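Local coordinates for glucose-6-phosphate 1-dehydrogenase (Kluyveromyces lactis, PDB 7E6I), which catalyses the NADP-dependent oxidation of glucose 6-phosphate to 6-phosphogluconolactone, the first step of the oxidative pentose phosphate pathway, at residues V10-G15 against K43-A48; V271-A276 against I323-W328; F352-S357 against P364-V369; G344-R349 against I370-N375. All coordinates share one frame; numbering follows the deposited sequence.

Contact 1 of 4, residues V10-G15 against K43-A48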
loop_
_atom_site.group_PDB
_atom_site.type_symbol
_atom_site.label_atom_id
_atom_site.label_comp_id
_atom_site.label_asym_id
_atom_site.label_seq_id
_atom_site.Cartn_x
_atom_site.Cartn_y
_atom_site.Cartn_z
ATOM N N VAL A 10 20.228 1.849 -16.165
ATOM C CA VAL A 10 19.418 0.944 -16.965
ATOM C C VAL A 10 18.335 0.364 -16.064
ATOM O O VAL A 10 18.622 -0.243 -15.022
ATOM C CB VAL A 10 20.269 -0.145 -17.638
ATOM C CG1 VAL A 10 21.354 -0.618 -16.698
ATOM C CG2 VAL A 10 19.390 -1.311 -18.126
ATOM N N ILE A 11 17.089 0.587 -16.449
ATOM C CA ILE A 11 15.936 0.030 -15.768
ATOM C C ILE A 11 15.403 -1.092 -16.644
ATOM O O ILE A 11 14.957 -0.845 -17.770
ATOM C CB ILE A 11 14.868 1.105 -15.518
ATOM C CG1 ILE A 11 15.408 2.183 -14.574
ATOM C CG2 ILE A 11 13.603 0.500 -14.967
ATOM C CD1 ILE A 11 14.567 3.464 -14.564
ATOM N N THR A 12 15.450 -2.325 -16.142
ATOM C CA THR A 12 14.843 -3.465 -16.820
ATOM C C THR A 12 13.543 -3.839 -16.117
ATOM O O THR A 12 13.543 -4.109 -14.913
ATOM C CB THR A 12 15.784 -4.668 -16.850
ATOM O OG1 THR A 12 17.071 -4.267 -17.324
ATOM C CG2 THR A 12 15.226 -5.737 -17.759
ATOM N N ILE A 13 12.448 -3.875 -16.875
ATOM C CA ILE A 13 11.130 -4.248 -16.359
ATOM C C ILE A 13 10.843 -5.669 -16.826
ATOM O O ILE A 13 10.477 -5.893 -17.984
ATOM C CB ILE A 13 10.030 -3.285 -16.818
ATOM C CG1 ILE A 13 10.295 -1.868 -16.318
ATOM C CG2 ILE A 13 8.674 -3.744 -16.307
ATOM C CD1 ILE A 13 11.149 -1.060 -17.259
ATOM N N PHE A 14 10.990 -6.630 -15.924
ATOM C CA PHE A 14 10.629 -8.004 -16.227
ATOM C C PHE A 14 9.116 -8.180 -16.175
ATOM O O PHE A 14 8.419 -7.527 -15.392
ATOM C CB PHE A 14 11.308 -8.961 -15.254
ATOM C CG PHE A 14 12.750 -9.238 -15.592
ATOM C CD1 PHE A 14 13.752 -8.359 -15.204
ATOM C CD2 PHE A 14 13.105 -10.381 -16.289
ATOM C CE1 PHE A 14 15.082 -8.619 -15.512
ATOM C CE2 PHE A 14 14.425 -10.643 -16.597
ATOM C CZ PHE A 14 15.418 -9.762 -16.210
ATOM N N GLY A 15 8.610 -9.075 -17.020
ATOM C CA GLY A 15 7.178 -9.197 -17.191
ATOM C C GLY A 15 6.593 -8.065 -18.000
ATOM O O GLY A 15 5.428 -7.708 -17.805
ATOM N N LYS A 43 18.347 4.017 -19.777
ATOM C CA LYS A 43 17.972 2.959 -20.709
ATOM C C LYS A 43 16.861 2.101 -20.106
ATOM O O LYS A 43 17.069 1.421 -19.096
ATOM C CB LYS A 43 19.177 2.099 -21.094
ATOM C CG LYS A 43 18.884 1.191 -22.287
ATOM C CD LYS A 43 20.135 0.829 -23.085
ATOM C CE LYS A 43 19.776 0.074 -24.354
ATOM N NZ LYS A 43 18.293 -0.026 -24.515
ATOM N N ILE A 44 15.690 2.119 -20.733
ATOM C CA ILE A 44 14.537 1.361 -20.261
ATOM C C ILE A 44 14.362 0.135 -21.144
ATOM O O ILE A 44 14.134 0.260 -22.354
ATOM C CB ILE A 44 13.267 2.223 -20.252
ATOM C CG1 ILE A 44 13.537 3.529 -19.512
ATOM C CG2 ILE A 44 12.153 1.493 -19.569
ATOM C CD1 ILE A 44 12.319 4.382 -19.336
ATOM N N ILE A 45 14.448 -1.049 -20.535
ATOM C CA ILE A 45 14.399 -2.332 -21.239
ATOM C C ILE A 45 13.250 -3.168 -20.680
ATOM O O ILE A 45 13.227 -3.473 -19.476
ATOM C CB ILE A 45 15.712 -3.112 -21.097
ATOM C CG1 ILE A 45 16.905 -2.308 -21.601
ATOM C CG2 ILE A 45 15.609 -4.427 -21.819
ATOM C CD1 ILE A 45 18.223 -2.986 -21.301
ATOM N N GLY A 46 12.337 -3.580 -21.549
ATOM C CA GLY A 46 11.275 -4.481 -21.178
ATOM C C GLY A 46 11.607 -5.899 -21.600
ATOM O O GLY A 46 11.880 -6.154 -22.769
ATOM N N TYR A 47 11.565 -6.820 -20.641
ATOM C CA TYR A 47 11.896 -8.224 -20.854
ATOM C C TYR A 47 10.674 -9.085 -20.556
ATOM O O TYR A 47 10.010 -8.889 -19.532
ATOM C CB TYR A 47 13.085 -8.626 -19.956
ATOM C CG TYR A 47 13.647 -10.032 -20.106
ATOM C CD1 TYR A 47 12.917 -11.146 -19.717
ATOM C CD2 TYR A 47 14.937 -10.237 -20.581
ATOM C CE1 TYR A 47 13.442 -12.424 -19.834
ATOM C CE2 TYR A 47 15.469 -11.510 -20.700
ATOM C CZ TYR A 47 14.721 -12.598 -20.325
ATOM O OH TYR A 47 15.250 -13.866 -20.447
ATOM N N ALA A 48 10.382 -10.034 -21.453
ATOM C CA ALA A 48 9.326 -11.033 -21.270
ATOM C C ALA A 48 9.543 -12.165 -22.278
ATOM O O ALA A 48 10.406 -12.084 -23.157
ATOM C CB ALA A 48 7.926 -10.423 -21.412
#

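Contact 2 of 4, residues V271-A276 against I323-W328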
loop_
_atom_site.group_PDB
_atom_site.type_symbol
_atom_site.label_atom_id
_atom_site.label_comp_id
_atom_site.label_asym_id
_atom_site.label_seq_id
_atom_site.Cartn_x
_atom_site.Cartn_y
_atom_site.Cartn_z
ATOM N N VAL A 271 8.735 -2.118 12.745
ATOM C CA VAL A 271 8.914 -3.461 13.279
ATOM C C VAL A 271 8.666 -3.466 14.780
ATOM O O VAL A 271 7.994 -4.359 15.314
ATOM C CB VAL A 271 10.319 -3.996 12.933
ATOM C CG1 VAL A 271 10.544 -5.356 13.595
ATOM C CG2 VAL A 271 10.500 -4.100 11.413
ATOM N N LYS A 272 9.180 -2.457 15.479
ATOM C CA LYS A 272 9.053 -2.404 16.932
ATOM C C LYS A 272 7.595 -2.373 17.374
ATOM O O LYS A 272 7.216 -3.067 18.320
ATOM C CB LYS A 272 9.797 -1.192 17.500
ATOM C CG LYS A 272 9.761 -1.180 19.028
ATOM C CD LYS A 272 10.782 -0.247 19.622
ATOM C CE LYS A 272 10.241 0.428 20.870
ATOM N NZ LYS A 272 11.325 1.101 21.652
ATOM N N VAL A 273 6.762 -1.539 16.738
ATOM C CA VAL A 273 5.386 -1.488 17.213
ATOM C C VAL A 273 4.645 -2.770 16.805
ATOM O O VAL A 273 3.806 -3.281 17.563
ATOM C CB VAL A 273 4.673 -0.200 16.730
ATOM C CG1 VAL A 273 4.373 -0.224 15.207
ATOM C CG2 VAL A 273 3.400 0.006 17.513
ATOM N N LEU A 274 4.967 -3.330 15.633
ATOM C CA LEU A 274 4.386 -4.606 15.236
ATOM C C LEU A 274 4.600 -5.669 16.309
ATOM O O LEU A 274 3.676 -6.405 16.658
ATOM C CB LEU A 274 4.985 -5.058 13.907
ATOM C CG LEU A 274 4.384 -4.395 12.669
ATOM C CD1 LEU A 274 5.166 -4.754 11.399
ATOM C CD2 LEU A 274 2.904 -4.748 12.537
ATOM N N LYS A 275 5.808 -5.747 16.868
ATOM C CA LYS A 275 6.072 -6.754 17.889
ATOM C C LYS A 275 5.287 -6.517 19.174
ATOM O O LYS A 275 5.166 -7.443 19.985
ATOM C CB LYS A 275 7.565 -6.798 18.202
ATOM C CG LYS A 275 8.417 -7.227 17.020
ATOM C CD LYS A 275 9.831 -7.536 17.454
ATOM C CE LYS A 275 10.717 -7.760 16.266
ATOM N NZ LYS A 275 12.036 -8.330 16.659
ATOM N N ALA A 276 4.774 -5.309 19.397
ATOM C CA ALA A 276 4.014 -5.038 20.607
ATOM C C ALA A 276 2.535 -5.355 20.465
ATOM O O ALA A 276 1.807 -5.306 21.464
ATOM C CB ALA A 276 4.175 -3.572 21.021
ATOM N N ILE A 323 -2.396 -3.036 21.334
ATOM C CA ILE A 323 -0.949 -2.899 21.338
ATOM C C ILE A 323 -0.505 -2.758 22.784
ATOM O O ILE A 323 -0.941 -1.840 23.490
ATOM C CB ILE A 323 -0.498 -1.707 20.499
ATOM C CG1 ILE A 323 -1.050 -1.826 19.082
ATOM C CG2 ILE A 323 1.015 -1.589 20.560
ATOM C CD1 ILE A 323 -0.625 -0.681 18.187
ATOM N N ALA A 324 0.362 -3.664 23.225
ATOM C CA ALA A 324 0.747 -3.720 24.630
ATOM C C ALA A 324 2.058 -2.961 24.840
ATOM O O ALA A 324 3.129 -3.536 25.000
ATOM C CB ALA A 324 0.860 -5.171 25.081
ATOM N N ASN A 325 1.969 -1.636 24.817
ATOM C CA ASN A 325 3.106 -0.835 25.231
ATOM C C ASN A 325 2.595 0.389 25.964
ATOM O O ASN A 325 1.387 0.564 26.158
ATOM C CB ASN A 325 4.039 -0.474 24.058
ATOM C CG ASN A 325 3.418 0.468 23.037
ATOM O OD1 ASN A 325 2.406 1.140 23.290
ATOM N ND2 ASN A 325 4.049 0.528 21.854
ATOM N N GLU A 326 3.534 1.247 26.364
ATOM C CA GLU A 326 3.197 2.356 27.243
ATOM C C GLU A 326 2.277 3.370 26.563
ATOM O O GLU A 326 1.387 3.940 27.216
ATOM C CB GLU A 326 4.471 3.032 27.727
ATOM C CG GLU A 326 4.189 4.162 28.676
ATOM C CD GLU A 326 5.357 4.440 29.583
ATOM O OE1 GLU A 326 6.336 5.072 29.114
ATOM O OE2 GLU A 326 5.287 4.024 30.762
ATOM N N ARG A 327 2.479 3.618 25.259
ATOM C CA ARG A 327 1.679 4.628 24.577
ATOM C C ARG A 327 0.249 4.150 24.350
ATOM O O ARG A 327 -0.693 4.946 24.436
ATOM C CB ARG A 327 2.332 5.019 23.243
ATOM C CG ARG A 327 1.528 6.049 22.432
ATOM C CD ARG A 327 2.270 6.502 21.172
ATOM N NE ARG A 327 3.631 6.872 21.521
ATOM C CZ ARG A 327 3.980 8.066 21.992
ATOM N NH1 ARG A 327 3.061 9.023 22.129
ATOM N NH2 ARG A 327 5.247 8.300 22.323
ATOM N N TRP A 328 0.056 2.855 24.079
ATOM C CA TRP A 328 -1.206 2.377 23.521
ATOM C C TRP A 328 -1.972 1.419 24.415
ATOM O O TRP A 328 -3.053 0.957 24.029
ATOM C CB TRP A 328 -0.957 1.707 22.161
ATOM C CG TRP A 328 -0.477 2.704 21.140
ATOM C CD1 TRP A 328 0.723 2.712 20.504
ATOM C CD2 TRP A 328 -1.194 3.840 20.664
ATOM N NE1 TRP A 328 0.797 3.775 19.639
ATOM C CE2 TRP A 328 -0.368 4.490 19.722
ATOM C CE3 TRP A 328 -2.469 4.368 20.933
ATOM C CZ2 TRP A 328 -0.756 5.656 19.059
ATOM C CZ3 TRP A 328 -2.867 5.529 20.266
ATOM C CH2 TRP A 328 -2.001 6.165 19.343
#

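Contact 3 of 4, residues F352-S357 against P364-V369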
loop_
_atom_site.group_PDB
_atom_site.type_symbol
_atom_site.label_atom_id
_atom_site.label_comp_id
_atom_site.label_asym_id
_atom_site.label_seq_id
_atom_site.Cartn_x
_atom_site.Cartn_y
_atom_site.Cartn_z
ATOM N N PHE A 352 -10.818 11.356 20.479
ATOM C CA PHE A 352 -10.091 11.714 21.687
ATOM C C PHE A 352 -10.987 11.638 22.918
ATOM O O PHE A 352 -12.216 11.622 22.827
ATOM C CB PHE A 352 -9.474 13.103 21.525
ATOM C CG PHE A 352 -8.431 13.151 20.444
ATOM C CD1 PHE A 352 -7.108 12.822 20.723
ATOM C CD2 PHE A 352 -8.774 13.476 19.139
ATOM C CE1 PHE A 352 -6.141 12.844 19.727
ATOM C CE2 PHE A 352 -7.806 13.499 18.141
ATOM C CZ PHE A 352 -6.496 13.188 18.436
ATOM N N ARG A 353 -10.350 11.553 24.080
ATOM C CA ARG A 353 -11.081 11.386 25.330
ATOM C C ARG A 353 -11.700 12.697 25.785
ATOM O O ARG A 353 -11.222 13.783 25.457
ATOM C CB ARG A 353 -10.165 10.879 26.433
ATOM C CG ARG A 353 -9.823 9.445 26.322
ATOM C CD ARG A 353 -9.020 9.004 27.527
ATOM N NE ARG A 353 -8.288 7.785 27.211
ATOM C CZ ARG A 353 -8.814 6.562 27.216
ATOM N NH1 ARG A 353 -10.097 6.379 27.546
ATOM N NH2 ARG A 353 -8.047 5.518 26.893
ATOM N N ARG A 354 -12.770 12.580 26.554
ATOM C CA ARG A 354 -13.341 13.693 27.294
ATOM C C ARG A 354 -13.003 13.545 28.776
ATOM O O ARG A 354 -12.838 12.431 29.282
ATOM C CB ARG A 354 -14.864 13.753 27.105
ATOM C CG ARG A 354 -15.301 14.594 25.897
ATOM C CD ARG A 354 -15.507 16.114 26.231
ATOM N NE ARG A 354 -14.257 16.869 26.433
ATOM C CZ ARG A 354 -13.591 17.512 25.469
ATOM N NH1 ARG A 354 -14.025 17.528 24.215
ATOM N NH2 ARG A 354 -12.464 18.141 25.759
ATOM N N VAL A 355 -12.886 14.680 29.473
ATOM C CA VAL A 355 -12.897 14.656 30.933
ATOM C C VAL A 355 -14.295 14.268 31.404
ATOM O O VAL A 355 -15.298 14.537 30.726
ATOM C CB VAL A 355 -12.476 16.029 31.483
ATOM C CG1 VAL A 355 -11.367 15.886 32.521
ATOM C CG2 VAL A 355 -12.051 16.905 30.320
ATOM N N ALA A 356 -14.374 13.616 32.566
ATOM C CA ALA A 356 -15.661 13.066 32.987
ATOM C C ALA A 356 -16.540 14.094 33.693
ATOM O O ALA A 356 -17.776 13.979 33.654
ATOM C CB ALA A 356 -15.447 11.850 33.894
ATOM N N SER A 357 -15.929 15.094 34.336
ATOM C CA SER A 357 -16.660 16.055 35.148
ATOM C C SER A 357 -16.015 17.424 35.020
ATOM O O SER A 357 -14.812 17.540 34.756
ATOM C CB SER A 357 -16.684 15.629 36.616
ATOM O OG SER A 357 -17.858 16.089 37.257
ATOM N N PRO A 364 -18.953 17.486 23.062
ATOM C CA PRO A 364 -18.566 16.250 22.365
ATOM C C PRO A 364 -17.053 16.062 22.275
ATOM O O PRO A 364 -16.270 17.012 22.332
ATOM C CB PRO A 364 -19.192 16.399 20.974
ATOM C CG PRO A 364 -19.638 17.799 20.861
ATOM C CD PRO A 364 -19.548 18.501 22.181
ATOM N N ASN A 365 -16.659 14.795 22.164
ATOM C CA ASN A 365 -15.262 14.428 21.983
ATOM C C ASN A 365 -14.680 15.084 20.740
ATOM O O ASN A 365 -15.318 15.123 19.684
ATOM C CB ASN A 365 -15.117 12.909 21.854
ATOM C CG ASN A 365 -15.787 12.155 22.990
ATOM O OD1 ASN A 365 -17.008 12.199 23.153
ATOM N ND2 ASN A 365 -14.992 11.451 23.777
ATOM N N ASN A 366 -13.458 15.597 20.874
ATOM C CA ASN A 366 -12.671 15.915 19.698
ATOM C C ASN A 366 -12.399 14.664 18.887
ATOM O O ASN A 366 -12.332 13.549 19.408
ATOM C CB ASN A 366 -11.346 16.552 20.077
ATOM C CG ASN A 366 -11.540 17.813 20.825
ATOM O OD1 ASN A 366 -11.273 17.888 22.021
ATOM N ND2 ASN A 366 -12.054 18.821 20.138
ATOM N N GLU A 367 -12.192 14.877 17.600
ATOM C CA GLU A 367 -12.115 13.801 16.640
ATOM C C GLU A 367 -11.237 14.286 15.505
ATOM O O GLU A 367 -11.284 15.460 15.139
ATOM C CB GLU A 367 -13.516 13.431 16.152
ATOM C CG GLU A 367 -13.693 11.988 15.801
ATOM C CD GLU A 367 -15.165 11.556 15.808
ATOM O OE1 GLU A 367 -15.871 11.688 16.852
ATOM O OE2 GLU A 367 -15.609 11.076 14.752
ATOM N N LEU A 368 -10.417 13.388 14.975
ATOM C CA LEU A 368 -9.538 13.694 13.861
ATOM C C LEU A 368 -9.789 12.664 12.780
ATOM O O LEU A 368 -9.721 11.461 13.050
ATOM C CB LEU A 368 -8.062 13.668 14.283
ATOM C CG LEU A 368 -7.037 13.705 13.139
ATOM C CD1 LEU A 368 -7.118 15.033 12.426
ATOM C CD2 LEU A 368 -5.605 13.438 13.653
ATOM N N VAL A 369 -10.073 13.133 11.566
ATOM C CA VAL A 369 -10.276 12.281 10.404
ATOM C C VAL A 369 -9.248 12.656 9.346
ATOM O O VAL A 369 -9.106 13.833 8.999
ATOM C CB VAL A 369 -11.703 12.409 9.846
ATOM C CG1 VAL A 369 -11.813 11.681 8.509
ATOM C CG2 VAL A 369 -12.725 11.868 10.848
HETATM O O HOH W 1 -11.881 15.264 23.453
#

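Contact 4 of 4, residues G344-R349 against I370-N375. With BG6 (6-O-phosphono-beta-D-glucopyranose), chain B.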
loop_
_atom_site.group_PDB
_atom_site.type_symbol
_atom_site.label_atom_id
_atom_site.label_comp_id
_atom_site.label_asym_id
_atom_site.label_seq_id
_atom_site.Cartn_x
_atom_site.Cartn_y
_atom_site.Cartn_z
ATOM N N GLY A 344 -16.563 4.429 -2.022
ATOM C CA GLY A 344 -15.140 4.158 -2.019
ATOM C C GLY A 344 -14.427 5.190 -1.167
ATOM O O GLY A 344 -14.615 6.397 -1.341
ATOM N N LYS A 345 -13.592 4.700 -0.254
ATOM C CA LYS A 345 -13.018 5.534 0.793
ATOM C C LYS A 345 -11.916 4.784 1.521
ATOM O O LYS A 345 -12.095 3.617 1.897
ATOM C CB LYS A 345 -14.112 5.908 1.790
ATOM C CG LYS A 345 -13.942 7.163 2.527
ATOM C CD LYS A 345 -15.256 7.468 3.251
ATOM C CE LYS A 345 -15.458 6.622 4.493
ATOM N NZ LYS A 345 -16.175 7.406 5.553
ATOM N N VAL A 346 -10.787 5.438 1.762
ATOM C CA VAL A 346 -9.831 4.970 2.752
ATOM C C VAL A 346 -9.609 6.100 3.740
ATOM O O VAL A 346 -9.283 7.227 3.341
ATOM C CB VAL A 346 -8.505 4.514 2.123
ATOM C CG1 VAL A 346 -7.474 4.256 3.228
ATOM C CG2 VAL A 346 -8.717 3.245 1.291
ATOM N N GLU A 347 -9.748 5.793 5.027
ATOM C CA GLU A 347 -9.906 6.846 6.014
ATOM C C GLU A 347 -9.354 6.393 7.359
ATOM O O GLU A 347 -9.479 5.218 7.736
ATOM C CB GLU A 347 -11.393 7.204 6.138
ATOM C CG GLU A 347 -11.675 8.522 6.739
ATOM C CD GLU A 347 -13.130 8.930 6.544
ATOM O OE1 GLU A 347 -13.981 8.493 7.368
ATOM O OE2 GLU A 347 -13.409 9.685 5.570
ATOM N N ILE A 348 -8.773 7.350 8.087
ATOM C CA ILE A 348 -8.310 7.171 9.460
ATOM C C ILE A 348 -9.195 8.013 10.363
ATOM O O ILE A 348 -9.387 9.203 10.105
ATOM C CB ILE A 348 -6.844 7.609 9.627
ATOM C CG1 ILE A 348 -5.905 6.767 8.772
ATOM C CG2 ILE A 348 -6.449 7.621 11.108
ATOM C CD1 ILE A 348 -4.634 7.524 8.448
ATOM N N ARG A 349 -9.689 7.429 11.447
ATOM C CA ARG A 349 -10.551 8.171 12.365
ATOM C C ARG A 349 -10.036 7.968 13.776
ATOM O O ARG A 349 -9.919 6.829 14.238
ATOM C CB ARG A 349 -12.007 7.714 12.254
ATOM C CG ARG A 349 -13.020 8.593 12.978
ATOM C CD ARG A 349 -14.435 8.090 12.701
ATOM N NE ARG A 349 -14.795 8.371 11.318
ATOM C CZ ARG A 349 -15.294 9.537 10.927
ATOM N NH1 ARG A 349 -15.514 10.502 11.834
ATOM N NH2 ARG A 349 -15.569 9.743 9.640
ATOM N N ILE A 370 -8.533 11.661 8.841
ATOM C CA ILE A 370 -7.570 11.834 7.759
ATOM C C ILE A 370 -8.076 11.019 6.576
ATOM O O ILE A 370 -8.080 9.784 6.632
ATOM C CB ILE A 370 -6.161 11.386 8.178
ATOM C CG1 ILE A 370 -5.743 12.113 9.456
ATOM C CG2 ILE A 370 -5.152 11.613 7.059
ATOM C CD1 ILE A 370 -4.627 11.436 10.167
ATOM N N ARG A 371 -8.537 11.687 5.514
ATOM C CA ARG A 371 -8.958 10.978 4.312
ATOM C C ARG A 371 -7.754 10.750 3.412
ATOM O O ARG A 371 -7.136 11.707 2.938
ATOM C CB ARG A 371 -10.043 11.709 3.523
ATOM C CG ARG A 371 -10.782 10.732 2.582
ATOM C CD ARG A 371 -12.069 11.269 2.047
ATOM N NE ARG A 371 -13.213 10.649 2.698
ATOM C CZ ARG A 371 -14.417 11.211 2.732
ATOM N NH1 ARG A 371 -14.594 12.393 2.148
ATOM N NH2 ARG A 371 -15.441 10.612 3.352
ATOM N N ILE A 372 -7.444 9.483 3.155
ATOM C CA ILE A 372 -6.356 9.181 2.238
ATOM C C ILE A 372 -6.833 9.260 0.800
ATOM O O ILE A 372 -6.121 9.762 -0.077
ATOM C CB ILE A 372 -5.767 7.809 2.579
ATOM C CG1 ILE A 372 -4.978 7.921 3.878
ATOM C CG2 ILE A 372 -4.930 7.266 1.414
ATOM C CD1 ILE A 372 -5.270 6.821 4.814
ATOM N N GLN A 373 -8.051 8.798 0.543
ATOM C CA GLN A 373 -8.623 8.816 -0.792
ATOM C C GLN A 373 -10.120 8.612 -0.655
ATOM O O GLN A 373 -10.557 7.913 0.263
ATOM C CB GLN A 373 -7.994 7.729 -1.675
ATOM C CG GLN A 373 -8.406 6.312 -1.338
ATOM C CD GLN A 373 -7.554 5.288 -2.084
ATOM O OE1 GLN A 373 -6.374 5.524 -2.343
ATOM N NE2 GLN A 373 -8.149 4.152 -2.433
ATOM N N PRO A 374 -10.937 9.202 -1.546
ATOM C CA PRO A 374 -10.551 10.023 -2.701
ATOM C C PRO A 374 -10.005 11.430 -2.437
ATOM O O PRO A 374 -8.960 11.755 -3.000
ATOM C CB PRO A 374 -11.849 10.136 -3.504
ATOM C CG PRO A 374 -12.920 9.592 -2.645
ATOM C CD PRO A 374 -12.301 8.668 -1.687
ATOM N N ASN A 375 -10.664 12.281 -1.664
ATOM C CA ASN A 375 -10.279 13.691 -1.668
ATOM C C ASN A 375 -9.407 13.974 -0.453
ATOM O O ASN A 375 -9.880 14.473 0.564
ATOM C CB ASN A 375 -11.506 14.592 -1.685
ATOM C CG ASN A 375 -12.553 14.130 -2.675
ATOM O OD1 ASN A 375 -12.338 14.185 -3.888
ATOM N ND2 ASN A 375 -13.701 13.671 -2.163
HETATM C C1 BG6 B . -5.024 -4.231 -4.049
HETATM C C2 BG6 B . -6.167 -5.200 -3.749
HETATM O O1 BG6 B . -3.878 -4.506 -3.347
HETATM O O5 BG6 B . -5.447 -2.843 -3.670
HETATM C C3 BG6 B . -7.421 -4.796 -4.443
HETATM O O2 BG6 B . -5.825 -6.542 -4.119
HETATM C C4 BG6 B . -7.840 -3.419 -4.044
HETATM O O3 BG6 B . -8.504 -5.699 -4.093
HETATM C C5 BG6 B . -6.714 -2.418 -4.307
HETATM O O4 BG6 B . -9.021 -3.070 -4.777
HETATM C C6 BG6 B . -7.004 -1.044 -3.769
HETATM O O6 BG6 B . -5.889 -0.221 -4.060
HETATM P P BG6 B . -6.165 1.390 -4.351
HETATM O O1P BG6 B . -6.953 1.803 -3.123
HETATM O O2P BG6 B . -6.952 1.524 -5.628
HETATM O O3P BG6 B . -4.878 2.199 -4.505
#

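Contact 1 of 4, residues V10-G15 against K43-A48
Phe14 and Tyr47 meet through their rings: Phe14 CE2 rests over one face of the Tyr47 ring, offset toward its rim, 3.5 Å from Tyr47 CD1. The ring planes lie 37° apart, and Tyr47 CB returns the contact as a CH-pi approach over a face of the Phe14 ring. Further back on the same side of the sheet, Thr12 CG2 lies against Ile45 O at 3.5 Å, and Val10 CG2 packs on Ile45 CD1 at 3.8 Å. The face bearing Ile11, Ile13 and Ile44 is shaped otherwise. Opposite Ile13 stands Gly46, without a side chain, and Ile13, with CD1 swung out of line (chi2 88°), reaches instead to Ile44 CG2 at 3.6 Å. Beneath these bumps runs a parallel ladder, in which Ile13 N bonds to Ile45 O at 2.7 Å and Tyr47 N to Ile13 O at 3.0 Å. The pair belongs to the first beta-alpha-beta unit of a Rossmann fold, and Gly15 probably helps to bind NADP. Strand 117-122 continues the sheet beside Val10-Phe14 and strand 84-88 beyond Lys43-Ala48; helix 19-34 covers Ile11, Ile13 and Ile44, while helix 94-110 packs on Val10 and Phe14.

Contact 2 of 4, residues V271-A276 against I323-W328
Ala276 sets its methyl against one branch of Ile323, CB to CG2 at 3.8 Å, while its carbonyl O takes the backbone N of Ala324 in a nearly straight bond of 2.8 Å. Ile323 splits its branches between two residues of helix 263-276. CG2 serves Ala276, and the extended arm (chi2 -179°) carries CD1 to Val273 CG2 at 4.1 Å. Asn325 takes the rarer turn, its CG lying between the backbone N and the carbonyl carbon (chi1 67°). Its ND2 comes within 4.2 Å of Ala276 CB. OD1 points back into its own loop and accepts Trp328 N at 3.0 Å, nearly along the C=O axis, an Asx motif. An alanine at Asn325 would probably leave Trp328 N without this acceptor and the turn from Asn325 to Trp328 freer to shift. Trp328 NE1 is bonded to Thr254 O of helix 236-254, a helix that also touches Val273 and Ile323. The chemistry is thus a single backbone bond backed by small methyl contacts, joining the loop between strands 316-321 and 333-338 to the helix without any charge pairing between the two segments.

Contact 3 of 4, residues F352-S357 against P364-V369
Pro364 presents its carbonyl O to Arg354 NH1 at 3.0 Å. The oxygen lies near the guanidinium plane, but the donor stands above the plane of the carbonyl. The same carbonyl also takes a bond from Asn383 ND2 of the next strand. At Asn365 the side-chain amide turns to the opposite backbone: ND2 donates to Phe352 O at 2.9 Å, the oxygen lying only 2° out of the amide plane. Arg354 slides past this amide in the opposite direction, its CG 3.8 Å from Asn365 ND2. Asn366 O then accepts Phe352 N at 2.9 Å, almost straight. This pairing lies at the loop end of a beta hairpin, where strands 345-352 and 367-373, antiparallel neighbours in the large sheet of the C-terminal domain, part into their connection. A water bridges the two segments, donating to Arg353 O at 2.6 Å and to Asn366 OD1, accepting from Asn366 N, and lying over a face of the Arg354 guanidinium. Asn366 ND2 bonds to Lys381 O. Glu367 starts away from the facing segment; its OE2 is salt-bridged to Arg349 and hydrogen-bonded to Tyr480 OH, but its backbone N lies at the edge of the Phe352 ring. Leu368 CB meets that edge too, in the ring plane, at 3.9 Å from Phe352 CE2; the two side chains run side by side and point the same way.

Contact 4 of 4, residues G344-R349 against I370-N375
Arg371 runs beside Glu347, crossing it obliquely, and forms with it a non-hydrogen-bonded antiparallel pair. CB leaves on the face shared with Glu347; CG, anti to the backbone N (chi1 -160°), passes Val346 O at 3.9 Å, and CD lies 4.1 Å from Glu347 OE2. NE makes the salt bridge to that OE2 at 3.0 Å, CZ follows close by, and NH2 stays near OE2 while meeting Lys345 CD at 3.2 Å. The lysine chain crosses the arginine at about a right angle. Its NZ and Arg349 NH2 grip Glu347 OE1 from opposite faces of the carboxylate, a network consistent with a second NADP site at Lys345, Arg349 and Arg371. An alanine at Lys345 would probably leave Glu347 OE1 with one fewer cation and Arg371 without the aliphatic chain beside its guanidinium. A classic bulge interrupts the ladder, Val346 O taking Ile372 N at 2.9 Å and, weakly, Gln373 N. On the other face Ile372 CD1 packs on Val346 and Ile348. Gln373 NE2 donates to the glucose 6-phosphate oxygen O1P at 2.7 Å, while its OE1 accepts from Lys187. Strand 212-220 borders Lys345-Arg349 and strand 377-385 borders Ile370-Gln373; helices 188-191 and 193-198 cover the isoleucine face.

Overall arrangement
Contact 1 is buried in the Rossmann domain, its centre about 34 Å or more from the centres of the others. Contacts 2, 3 and 4 are partly buried in the C-terminal domain; contact 3 lies farthest from the chain centre (about 30 Å between centres) and contact 4 nearest (about 13 Å). Contacts 3 and 4 share, and touch along, the hairpin of strands 345-352 and 367-373. Chemistry follows place: hydrophobic and aromatic groups clothe contact 1, contact 2 joins one backbone hydrogen bond to a few methyl contacts, contact 3 uses backbone and amide bonds, an arginine, a water and the edge of a phenyl ring, and contact 4 has an apolar face and a charged one.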